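Local structure of DNA repair protein RAD2 (Saccharomyces cerevisiae, 4Q0W) at residues A[52-57]-A[344-349]; A[73-78]-A[156-161]. The protein cuts single-stranded DNA as a magnesium-dependent endonuclease of the XPG family in nucleotide excision repair, here seen as its catalytic core bound to DNA. All coordinates share one frame; numbering follows the deposited sequence. Where two conformers were deposited one is given.

Contact 1: residues A[52-57]-A[344-349]; sequences SHITGF and KTQLGW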
loop_
_atom_site.group_PDB
_atom_site.type_symbol
_atom_site.label_atom_id
_atom_site.label_comp_id
_atom_site.label_asym_id
_atom_site.label_seq_id
_atom_site.Cartn_x
_atom_site.Cartn_y
_atom_site.Cartn_z
ATOM N N SER A 52 -34.433 0.276 -11.940
ATOM C CA SER A 52 -33.735 -0.290 -10.787
ATOM C C SER A 52 -33.804 0.640 -9.578
ATOM O O SER A 52 -33.695 0.190 -8.431
ATOM C CB SER A 52 -32.270 -0.555 -11.134
ATOM O OG SER A 52 -31.578 0.668 -11.335
ATOM N N HIS A 53 -33.971 1.936 -9.832
ATOM C CA HIS A 53 -34.149 2.887 -8.741
ATOM C C HIS A 53 -35.461 2.633 -7.995
ATOM O O HIS A 53 -35.541 2.843 -6.781
ATOM C CB HIS A 53 -34.112 4.317 -9.263
ATOM C CG HIS A 53 -35.216 4.637 -10.223
ATOM N ND1 HIS A 53 -35.374 3.980 -11.424
ATOM C CD2 HIS A 53 -36.214 5.552 -10.160
ATOM C CE1 HIS A 53 -36.426 4.472 -12.057
ATOM N NE2 HIS A 53 -36.956 5.423 -11.310
ATOM N N ILE A 54 -36.486 2.190 -8.722
ATOM C CA ILE A 54 -37.764 1.862 -8.096
ATOM C C ILE A 54 -37.640 0.566 -7.306
ATOM O O ILE A 54 -38.047 0.497 -6.149
ATOM C CB ILE A 54 -38.896 1.720 -9.137
ATOM C CG1 ILE A 54 -39.016 2.998 -9.966
ATOM C CG2 ILE A 54 -40.233 1.382 -8.453
ATOM C CD1 ILE A 54 -39.548 4.172 -9.194
ATOM N N THR A 55 -37.076 -0.458 -7.941
ATOM C CA THR A 55 -36.862 -1.743 -7.287
ATOM C C THR A 55 -36.013 -1.555 -6.025
ATOM O O THR A 55 -36.336 -2.088 -4.960
ATOM C CB THR A 55 -36.152 -2.735 -8.234
ATOM O OG1 THR A 55 -36.963 -2.945 -9.395
ATOM C CG2 THR A 55 -35.914 -4.070 -7.552
ATOM N N GLY A 56 -34.939 -0.778 -6.154
ATOM C CA GLY A 56 -34.019 -0.528 -5.056
ATOM C C GLY A 56 -34.686 0.182 -3.897
ATOM O O GLY A 56 -34.610 -0.283 -2.760
ATOM N N PHE A 57 -35.332 1.312 -4.175
ATOM C CA PHE A 57 -36.036 2.046 -3.132
ATOM C C PHE A 57 -37.106 1.190 -2.466
ATOM O O PHE A 57 -37.208 1.186 -1.233
ATOM C CB PHE A 57 -36.669 3.323 -3.678
ATOM C CG PHE A 57 -35.796 4.541 -3.542
ATOM C CD1 PHE A 57 -34.750 4.764 -4.430
ATOM C CD2 PHE A 57 -36.035 5.475 -2.540
ATOM C CE1 PHE A 57 -33.952 5.888 -4.317
ATOM C CE2 PHE A 57 -35.239 6.604 -2.420
ATOM C CZ PHE A 57 -34.193 6.808 -3.313
ATOM N N LYS A 344 -47.287 -1.912 -10.537
ATOM C CA LYS A 344 -47.797 -2.500 -11.776
ATOM C C LYS A 344 -47.273 -1.692 -12.945
ATOM O O LYS A 344 -46.631 -2.218 -13.853
ATOM C CB LYS A 344 -49.325 -2.440 -11.785
ATOM C CG LYS A 344 -49.951 -2.933 -13.070
ATOM C CD LYS A 344 -49.945 -4.443 -13.120
ATOM C CE LYS A 344 -50.761 -4.946 -14.309
ATOM N NZ LYS A 344 -50.681 -6.430 -14.419
ATOM N N THR A 345 -47.538 -0.393 -12.885
ATOM C CA THR A 345 -47.152 0.533 -13.933
ATOM C C THR A 345 -45.638 0.585 -14.147
ATOM O O THR A 345 -45.172 0.551 -15.288
ATOM C CB THR A 345 -47.663 1.940 -13.605
ATOM O OG1 THR A 345 -49.097 1.952 -13.645
ATOM C CG2 THR A 345 -47.119 2.952 -14.593
ATOM N N GLN A 346 -44.875 0.670 -13.056
ATOM C CA GLN A 346 -43.428 0.913 -13.140
ATOM C C GLN A 346 -42.624 -0.341 -13.422
ATOM O O GLN A 346 -41.586 -0.279 -14.093
ATOM C CB GLN A 346 -42.912 1.550 -11.843
ATOM C CG GLN A 346 -43.486 2.932 -11.548
ATOM C CD GLN A 346 -43.010 3.975 -12.548
ATOM O OE1 GLN A 346 -41.951 3.827 -13.157
ATOM N NE2 GLN A 346 -43.793 5.033 -12.720
ATOM N N LEU A 347 -43.089 -1.475 -12.906
ATOM C CA LEU A 347 -42.285 -2.697 -12.939
ATOM C C LEU A 347 -43.020 -3.936 -13.459
ATOM O O LEU A 347 -42.443 -5.022 -13.517
ATOM C CB LEU A 347 -41.729 -2.991 -11.543
ATOM C CG LEU A 347 -40.728 -1.986 -10.959
ATOM C CD1 LEU A 347 -40.335 -2.381 -9.544
ATOM C CD2 LEU A 347 -39.490 -1.899 -11.841
ATOM N N GLY A 348 -44.292 -3.784 -13.813
ATOM C CA GLY A 348 -45.066 -4.908 -14.307
ATOM C C GLY A 348 -45.495 -5.885 -13.224
ATOM O O GLY A 348 -45.986 -6.976 -13.532
ATOM N N TRP A 349 -45.320 -5.505 -11.959
ATOM C CA TRP A 349 -45.693 -6.381 -10.848
ATOM C C TRP A 349 -47.202 -6.575 -10.766
ATOM O O TRP A 349 -47.932 -5.602 -10.556
ATOM C CB TRP A 349 -45.256 -5.771 -9.520
ATOM C CG TRP A 349 -43.794 -5.845 -9.210
ATOM C CD1 TRP A 349 -42.759 -5.936 -10.096
ATOM C CD2 TRP A 349 -43.207 -5.823 -7.901
ATOM N NE1 TRP A 349 -41.558 -5.977 -9.414
ATOM C CE2 TRP A 349 -41.809 -5.912 -8.065
ATOM C CE3 TRP A 349 -43.734 -5.745 -6.604
ATOM C CZ2 TRP A 349 -40.928 -5.915 -6.980
ATOM C CZ3 TRP A 349 -42.854 -5.757 -5.524
ATOM C CH2 TRP A 349 -41.471 -5.838 -5.722
#
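Leu347 reaches from near the end of helix 336-347 to Ile54 and Thr55 in the first turn of helix 52-66. The contact joins the N-domain of the Rad2 nuclease core to a helix near the end of the modelled chain. It is a helix-to-helix packing, with Ile54 and Gln346 closest in the backbone, CA to CA 7.6 Å.

The apolar part is small. Ile54 CG2 meets Leu347 CD1 at 3.9 Å, and the two side chains cross obliquely. Ile54 turns CG1 away from its carbonyl carbon (chi1 -56°), which leaves CG2 on the side of the other helix. The same methyl lies 4.3 Å from Gln346 CB, so the glutamine takes part through the aliphatic start of its side chain. Ile54 also packs on Phe342 and Met343, one turn back along helix 336-347. The leucine fork faces the threonine hydroxyl, with Thr55 OG1 3.4 Å from Leu347 CD1. Thr55 was modelled in two conformers, and this approach belongs to one of them.

The two segments share no polar bond. One lies just outside them, from Asn51 ND2 to Gln346 O. Past Leu347 the chain leaves the helix at Gly348, with phi 75°. Trp349 then brings its ring back under Leu347, whose CD1 lies 3.7 Å above the Trp349 ring plane, offset toward the rim.

Contact 2: residues A[73-78]-A[156-161]; sequences FVFDGG and ELLSRF
Strand 70-75 and helix 148-160 come nearest at Phe73 and Leu158, whose CA atoms are 8.3 Å apart, so side chains alone span the distance. Leu158 fills it with its two methyls: CD2 rests on Phe73 alone, while CD1 lies between Phe73 and Phe75. Leu158 CD2 sits over the face of the Phe73 ring, 3.6 Å from the centroid and 10° off the ring normal, an almost centred CH-pi contact. Leu158 CD1 lies 3.7 Å from Phe73 CB and also meets Phe75 at the ring edge, in the ring plane, 3.8 Å from Phe75 CZ. So one ring offers its face, the other its edge. Leu158 sets CG anti to its carbonyl carbon (chi1 -79°), and this directs the methyl fork at the strand.

The strand belongs to the mixed sheet of the PIN-like nuclease fold, where helices pack on a largely parallel sheet. Strand 70-75 comes from the N-domain and helix 148-160 from the I-domain, so the leucine helps join the two. Ile61 of helix 52-66 also touches Leu158, and Trp33 meets the Phe73 ring with its plane nearly perpendicular. An alanine in place of Phe73 would probably leave Leu158 CD2 without its aromatic face and open a gap beside Trp33. Just past Phe75 the chain reaches Asp76, which probably binds a magnesium ion, as in related nucleases. Ala172 N donates a hydrogen bond to Asp76 OD1. On the far side of the helix, Arg160 NE gives a nearly straight hydrogen bond to Glu156 OE2 (2.6 Å), part of a salt bridge.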
loop_
_atom_site.group_PDB
_atom_site.type_symbol
_atom_site.label_atom_id
_atom_site.label_comp_id
_atom_site.label_asym_id
_atom_site.label_seq_id
_atom_site.Cartn_x
_atom_site.Cartn_y
_atom_site.Cartn_z
ATOM N N PHE A 73 -37.166 10.469 4.672
ATOM C CA PHE A 73 -36.178 10.456 3.610
ATOM C C PHE A 73 -35.668 11.864 3.341
ATOM O O PHE A 73 -36.440 12.830 3.291
ATOM C CB PHE A 73 -36.756 9.804 2.339
ATOM C CG PHE A 73 -36.624 8.306 2.329
ATOM C CD1 PHE A 73 -37.221 7.536 3.329
ATOM C CD2 PHE A 73 -35.897 7.665 1.338
ATOM C CE1 PHE A 73 -37.098 6.143 3.335
ATOM C CE2 PHE A 73 -35.768 6.270 1.329
ATOM C CZ PHE A 73 -36.366 5.510 2.333
ATOM N N VAL A 74 -34.357 11.981 3.172
ATOM C CA VAL A 74 -33.763 13.285 2.891
ATOM C C VAL A 74 -33.005 13.224 1.576
ATOM O O VAL A 74 -32.165 12.331 1.377
ATOM C CB VAL A 74 -32.828 13.752 4.030
ATOM C CG1 VAL A 74 -32.255 15.139 3.712
ATOM C CG2 VAL A 74 -33.587 13.791 5.344
ATOM N N PHE A 75 -33.325 14.159 0.678
ATOM C CA PHE A 75 -32.654 14.262 -0.614
ATOM C C PHE A 75 -31.738 15.490 -0.675
ATOM O O PHE A 75 -31.962 16.464 0.046
ATOM C CB PHE A 75 -33.693 14.316 -1.746
ATOM C CG PHE A 75 -34.504 13.048 -1.881
ATOM C CD1 PHE A 75 -35.674 12.873 -1.150
ATOM C CD2 PHE A 75 -34.081 12.024 -2.720
ATOM C CE1 PHE A 75 -36.422 11.704 -1.268
ATOM C CE2 PHE A 75 -34.823 10.846 -2.845
ATOM C CZ PHE A 75 -35.989 10.687 -2.116
ATOM N N ASP A 76 -30.706 15.438 -1.522
ATOM C CA ASP A 76 -29.843 16.600 -1.751
ATOM C C ASP A 76 -30.600 17.707 -2.477
ATOM O O ASP A 76 -31.410 17.425 -3.368
ATOM C CB ASP A 76 -28.658 16.223 -2.643
ATOM C CG ASP A 76 -27.486 15.668 -1.870
ATOM O OD1 ASP A 76 -27.432 15.832 -0.630
ATOM O OD2 ASP A 76 -26.609 15.065 -2.518
ATOM N N GLY A 77 -30.336 18.956 -2.102
ATOM C CA GLY A 77 -30.676 20.088 -2.951
ATOM C C GLY A 77 -29.446 20.424 -3.781
ATOM O O GLY A 77 -28.988 19.610 -4.590
ATOM N N GLY A 78 -28.868 21.596 -3.553
ATOM C CA GLY A 78 -27.716 22.001 -4.335
ATOM C C GLY A 78 -26.390 21.367 -3.926
ATOM O O GLY A 78 -26.289 20.643 -2.925
ATOM N N GLU A 156 -42.772 9.779 -5.345
ATOM C CA GLU A 156 -44.167 9.349 -5.459
ATOM C C GLU A 156 -44.340 8.029 -4.706
ATOM O O GLU A 156 -45.304 7.843 -3.973
ATOM C CB GLU A 156 -44.573 9.193 -6.928
ATOM C CG GLU A 156 -45.998 8.656 -7.144
ATOM C CD GLU A 156 -47.065 9.582 -6.598
ATOM O OE1 GLU A 156 -46.819 10.805 -6.527
ATOM O OE2 GLU A 156 -48.154 9.089 -6.230
ATOM N N LEU A 157 -43.389 7.121 -4.887
ATOM C CA LEU A 157 -43.399 5.859 -4.164
ATOM C C LEU A 157 -43.440 6.114 -2.663
ATOM O O LEU A 157 -44.296 5.560 -1.947
ATOM C CB LEU A 157 -42.181 5.024 -4.540
ATOM C CG LEU A 157 -42.024 3.669 -3.845
ATOM C CD1 LEU A 157 -43.230 2.770 -4.105
ATOM C CD2 LEU A 157 -40.757 2.995 -4.301
ATOM N N LEU A 158 -42.535 6.974 -2.195
ATOM C CA LEU A 158 -42.478 7.339 -0.780
ATOM C C LEU A 158 -43.830 7.829 -0.258
ATOM O O LEU A 158 -44.279 7.414 0.814
ATOM C CB LEU A 158 -41.398 8.396 -0.543
ATOM C CG LEU A 158 -39.974 7.845 -0.488
ATOM C CD1 LEU A 158 -38.938 8.978 -0.548
ATOM C CD2 LEU A 158 -39.791 6.993 0.784
ATOM N N SER A 159 -44.498 8.690 -1.017
ATOM C CA SER A 159 -45.751 9.250 -0.517
ATOM C C SER A 159 -46.896 8.226 -0.521
ATOM O O SER A 159 -47.746 8.245 0.370
ATOM C CB SER A 159 -46.124 10.536 -1.255
ATOM O OG SER A 159 -46.490 10.267 -2.592
ATOM N N ARG A 160 -46.901 7.312 -1.489
ATOM C CA ARG A 160 -47.885 6.222 -1.481
ATOM C C ARG A 160 -47.649 5.246 -0.317
ATOM O O ARG A 160 -48.572 4.528 0.093
ATOM C CB ARG A 160 -47.894 5.486 -2.826
ATOM C CG ARG A 160 -48.259 6.406 -4.005
ATOM C CD ARG A 160 -48.381 5.647 -5.334
ATOM N NE ARG A 160 -48.671 6.564 -6.440
ATOM C CZ ARG A 160 -49.318 6.239 -7.559
ATOM N NH1 ARG A 160 -49.780 5.006 -7.750
ATOM N NH2 ARG A 160 -49.514 7.162 -8.486
ATOM N N PHE A 161 -46.419 5.229 0.212
ATOM C CA PHE A 161 -46.103 4.471 1.424
ATOM C C PHE A 161 -46.482 5.280 2.662
ATOM O O PHE A 161 -46.437 4.769 3.782
ATOM C CB PHE A 161 -44.611 4.157 1.502
ATOM C CG PHE A 161 -44.233 2.794 0.990
ATOM C CD1 PHE A 161 -44.548 1.649 1.715
ATOM C CD2 PHE A 161 -43.526 2.658 -0.201
ATOM C CE1 PHE A 161 -44.187 0.397 1.246
ATOM C CE2 PHE A 161 -43.152 1.406 -0.675
ATOM C CZ PHE A 161 -43.477 0.274 0.053
#

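Contact 2 is the core contact: all three of its touching residues are buried. Contact 1 is only partly buried and lies farther from the centre of the chain, away from the annotated sites. Their chemistry follows this difference. Contact 2 uses aromatic rings and leucine methyls where a helix packs against the sheet, while contact 1 mixes aliphatic groups with a threonine hydroxyl and the start of a glutamine side chain. Helix 52-66 leads into strand 70-75, so both contacts share one stretch of the N-domain. They also touch: Phe57 CE2 lies 3.8 Å from Phe73 CE2. Helix 336-347 carries one side of contact 1 and also touches segment 156-161, where Leu157 and Phe161 pack on its Leu339.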